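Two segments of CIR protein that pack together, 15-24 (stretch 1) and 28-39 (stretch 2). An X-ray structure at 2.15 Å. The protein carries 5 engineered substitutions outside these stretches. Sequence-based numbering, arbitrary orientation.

Stretch 1, residues 15-24: IKKIDDCLQI
Stretch 2, residues 28-39: YTGVCSDDTLYS

At the apolar centre of this contact in CIR protein, a worked example of a disulfide pinning an irregular segment against a helical turn, C21 SG and C32 SG are bonded at 2.0 Å, with chi3 at 87°, near the relaxed value for a disulfide; C21 is m (-80°) and C32 is t (-177°). To one side of this link lies an apolar cluster. I18 (t, p) extends CD1 to within 4.0 Å of L37 CD2 and 3.4 Å of Y38 CD2, while C21 CB lies 4.1 Å from L37 CD2. A type I turn runs from D34 to L37, and the CA-to-CB bonds of L37 (t, p) and Y38 (chi1 55°, chi2 80°) point toward stretch 1. Tyrosine suits the boundary of such a cluster: its ring packs against aliphatic carbon, and Y38 OH donates a hydrogen bond to C21 O at 3.3 Å, serving a carbonyl at the ring's edge.

I15 to D20 continue a helix that begins earlier in the chain; C21 is the first residue to leave helical phi/psi (-97/7). Stretch 2 has no regular helix or strand. C21 CA and C32 CA are 4.1 Å apart, D20 CA and G30 CA 4.4 Å.

Further out, contacts become polar. T29 (p) points toward the helix, T29 OG1 donating a weak hydrogen bond to D20 OD1 at 3.4 Å. D20 (m) also receives K16 NZ, 3.0 Å from D20 OD1, in a salt bridge along the helix. G30, at phi/psi 167/-175, fits closely here: an ideal CB would clash with D20 OD1 at 2.8 Å. Nearby, one water bridges the stretches, donating to K17 O at 2.8 Å and hydrogen-bonding S33 OG (S33 is p) at 2.7 Å. Altogether 667 Å² is buried, summed over both sides.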

# COMPACT_ATOMS: atom_id res chain seq x y z
N ILE A 15 -6.04 -2.65 -2.32
CA ILE A 15 -5.38 -1.61 -3.12
C ILE A 15 -5.88 -1.66 -4.56
O ILE A 15 -6.26 -0.62 -5.11
CB ILE A 15 -3.83 -1.66 -3.00
CG1 ILE A 15 -3.37 -1.24 -1.60
CG2 ILE A 15 -3.18 -0.80 -4.07
CD1 ILE A 15 -1.89 -1.39 -1.32
N LYS A 16 -5.96 -2.87 -5.15
CA LYS A 16 -6.48 -2.99 -6.51
C LYS A 16 -7.91 -2.44 -6.64
O LYS A 16 -8.23 -1.70 -7.58
CB LYS A 16 -6.39 -4.42 -7.07
CG LYS A 16 -6.91 -4.52 -8.51
CD LYS A 16 -5.82 -4.87 -9.53
CE LYS A 16 -6.33 -5.15 -10.93
NZ LYS A 16 -6.95 -3.93 -11.53
N LYS A 17 -8.76 -2.76 -5.65
CA LYS A 17 -10.15 -2.30 -5.62
C LYS A 17 -10.22 -0.75 -5.62
O LYS A 17 -10.88 -0.17 -6.49
CB LYS A 17 -10.89 -2.88 -4.38
CG LYS A 17 -12.07 -3.78 -4.72
CD LYS A 17 -12.59 -4.59 -3.50
CE LYS A 17 -11.54 -5.52 -2.87
NZ LYS A 17 -11.92 -5.98 -1.49
N ILE A 18 -9.47 -0.08 -4.72
CA ILE A 18 -9.49 1.37 -4.68
C ILE A 18 -8.83 2.00 -5.93
O ILE A 18 -9.32 3.01 -6.41
CB ILE A 18 -8.95 1.97 -3.35
CG1 ILE A 18 -9.36 3.44 -3.20
CG2 ILE A 18 -7.44 1.81 -3.20
CD1 ILE A 18 -10.87 3.68 -3.37
N ASP A 19 -7.78 1.37 -6.48
CA ASP A 19 -7.14 1.87 -7.70
C ASP A 19 -8.14 1.98 -8.86
O ASP A 19 -8.26 3.05 -9.47
CB ASP A 19 -5.97 0.96 -8.12
CG ASP A 19 -4.62 1.36 -7.58
OD1 ASP A 19 -4.49 2.50 -7.10
OD2 ASP A 19 -3.69 0.52 -7.62
N ASP A 20 -8.87 0.90 -9.15
CA ASP A 20 -9.83 0.91 -10.25
C ASP A 20 -10.95 1.94 -10.04
O ASP A 20 -11.48 2.47 -11.02
CB ASP A 20 -10.42 -0.50 -10.45
CG ASP A 20 -9.36 -1.57 -10.67
OD1 ASP A 20 -8.24 -1.22 -11.09
OD2 ASP A 20 -9.65 -2.76 -10.41
N CYS A 21 -11.27 2.27 -8.79
CA CYS A 21 -12.37 3.18 -8.50
C CYS A 21 -12.00 4.60 -8.25
O CYS A 21 -12.90 5.34 -7.86
CB CYS A 21 -13.18 2.64 -7.32
SG CYS A 21 -14.35 1.35 -7.78
N LEU A 22 -10.74 5.01 -8.43
CA LEU A 22 -10.35 6.37 -8.07
C LEU A 22 -11.05 7.48 -8.89
O LEU A 22 -11.12 8.62 -8.42
CB LEU A 22 -8.84 6.54 -8.05
CG LEU A 22 -8.28 7.26 -6.81
CD1 LEU A 22 -8.86 6.71 -5.49
CD2 LEU A 22 -6.79 7.16 -6.76
N GLN A 23 -11.60 7.16 -10.07
CA GLN A 23 -12.36 8.11 -10.90
C GLN A 23 -11.59 9.36 -11.34
O GLN A 23 -12.20 10.31 -11.86
CB GLN A 23 -13.68 8.51 -10.20
CG GLN A 23 -14.93 7.85 -10.77
CD GLN A 23 -14.95 6.36 -10.57
OE1 GLN A 23 -14.59 5.58 -11.46
NE2 GLN A 23 -15.36 5.93 -9.38
N ILE A 24 -10.27 9.38 -11.15
CA ILE A 24 -9.45 10.52 -11.55
C ILE A 24 -8.97 10.34 -12.98
O ILE A 24 -8.30 9.36 -13.29
CB ILE A 24 -8.28 10.73 -10.55
CG1 ILE A 24 -8.82 11.08 -9.17
CG2 ILE A 24 -7.31 11.79 -11.05
CD1 ILE A 24 -7.90 10.82 -8.16
N TYR A 28 -5.29 6.31 -14.47
CA TYR A 28 -6.15 5.23 -14.93
C TYR A 28 -5.48 3.89 -14.79
O TYR A 28 -4.48 3.62 -15.45
CB TYR A 28 -6.64 5.43 -16.37
CG TYR A 28 -7.66 4.40 -16.78
CD1 TYR A 28 -7.28 3.20 -17.37
CD2 TYR A 28 -9.02 4.61 -16.56
CE1 TYR A 28 -8.21 2.24 -17.73
CE2 TYR A 28 -9.96 3.66 -16.93
CZ TYR A 28 -9.56 2.47 -17.51
OH TYR A 28 -10.48 1.53 -17.87
N THR A 29 -6.05 3.03 -13.95
CA THR A 29 -5.59 1.65 -13.80
C THR A 29 -6.70 0.63 -14.17
O THR A 29 -6.40 -0.55 -14.34
CB THR A 29 -5.03 1.38 -12.40
OG1 THR A 29 -6.10 1.40 -11.45
CG2 THR A 29 -3.92 2.36 -12.00
N GLY A 30 -7.96 1.08 -14.26
CA GLY A 30 -9.09 0.22 -14.58
C GLY A 30 -10.46 0.83 -14.35
O GLY A 30 -10.58 2.01 -14.01
N VAL A 31 -11.51 0.01 -14.55
CA VAL A 31 -12.91 0.41 -14.39
C VAL A 31 -13.40 0.12 -12.98
O VAL A 31 -13.09 -0.92 -12.41
CB VAL A 31 -13.83 -0.23 -15.46
CG1 VAL A 31 -15.24 0.34 -15.39
CG2 VAL A 31 -13.26 -0.03 -16.85
N CYS A 32 -14.16 1.07 -12.42
CA CYS A 32 -14.68 0.96 -11.07
C CYS A 32 -15.76 -0.10 -10.93
O CYS A 32 -16.84 0.03 -11.51
CB CYS A 32 -15.17 2.32 -10.58
SG CYS A 32 -15.77 2.32 -8.88
N SER A 33 -15.48 -1.13 -10.12
CA SER A 33 -16.39 -2.23 -9.84
C SER A 33 -17.62 -1.80 -9.00
O SER A 33 -18.63 -2.51 -8.98
CB SER A 33 -15.65 -3.34 -9.11
OG SER A 33 -15.08 -2.85 -7.91
N ASP A 34 -17.54 -0.67 -8.30
CA ASP A 34 -18.65 -0.18 -7.49
C ASP A 34 -18.51 1.34 -7.34
O ASP A 34 -17.60 1.82 -6.66
CB ASP A 34 -18.63 -0.86 -6.11
CG ASP A 34 -19.69 -0.39 -5.13
OD1 ASP A 34 -20.70 0.18 -5.57
OD2 ASP A 34 -19.50 -0.58 -3.90
N ASP A 35 -19.40 2.10 -7.98
CA ASP A 35 -19.38 3.56 -7.95
C ASP A 35 -19.59 4.17 -6.56
O ASP A 35 -19.25 5.34 -6.36
CB ASP A 35 -20.41 4.14 -8.93
CG ASP A 35 -20.09 3.86 -10.38
OD1 ASP A 35 -18.91 3.58 -10.70
OD2 ASP A 35 -21.02 3.95 -11.21
N THR A 36 -20.13 3.40 -5.62
CA THR A 36 -20.38 3.90 -4.27
C THR A 36 -19.35 3.43 -3.24
O THR A 36 -19.48 3.81 -2.08
CB THR A 36 -21.81 3.55 -3.85
OG1 THR A 36 -21.98 2.12 -3.92
CG2 THR A 36 -22.86 4.23 -4.72
N LEU A 37 -18.32 2.65 -3.65
CA LEU A 37 -17.28 2.04 -2.81
C LEU A 37 -16.79 2.90 -1.63
O LEU A 37 -16.85 2.46 -0.48
CB LEU A 37 -16.07 1.60 -3.65
CG LEU A 37 -15.02 0.78 -2.92
CD1 LEU A 37 -15.44 -0.67 -2.85
CD2 LEU A 37 -13.70 0.86 -3.62
N TYR A 38 -16.32 4.13 -1.91
CA TYR A 38 -15.82 5.01 -0.87
C TYR A 38 -16.72 6.18 -0.57
O TYR A 38 -16.31 7.04 0.19
CB TYR A 38 -14.38 5.49 -1.19
CG TYR A 38 -14.24 6.17 -2.54
CD1 TYR A 38 -14.62 7.49 -2.72
CD2 TYR A 38 -13.75 5.48 -3.64
CE1 TYR A 38 -14.50 8.11 -3.96
CE2 TYR A 38 -13.62 6.09 -4.88
CZ TYR A 38 -13.99 7.41 -5.04
OH TYR A 38 -13.86 8.02 -6.27
N SER A 39 -17.95 6.23 -1.13
CA SER A 39 -18.87 7.35 -0.94
C SER A 39 -19.13 7.71 0.52
O SER A 39 -19.21 8.90 0.85
CB SER A 39 -20.18 7.12 -1.69
OG SER A 39 -20.91 6.02 -1.18
O HOH W 1 -12.87 -1.26 -8.06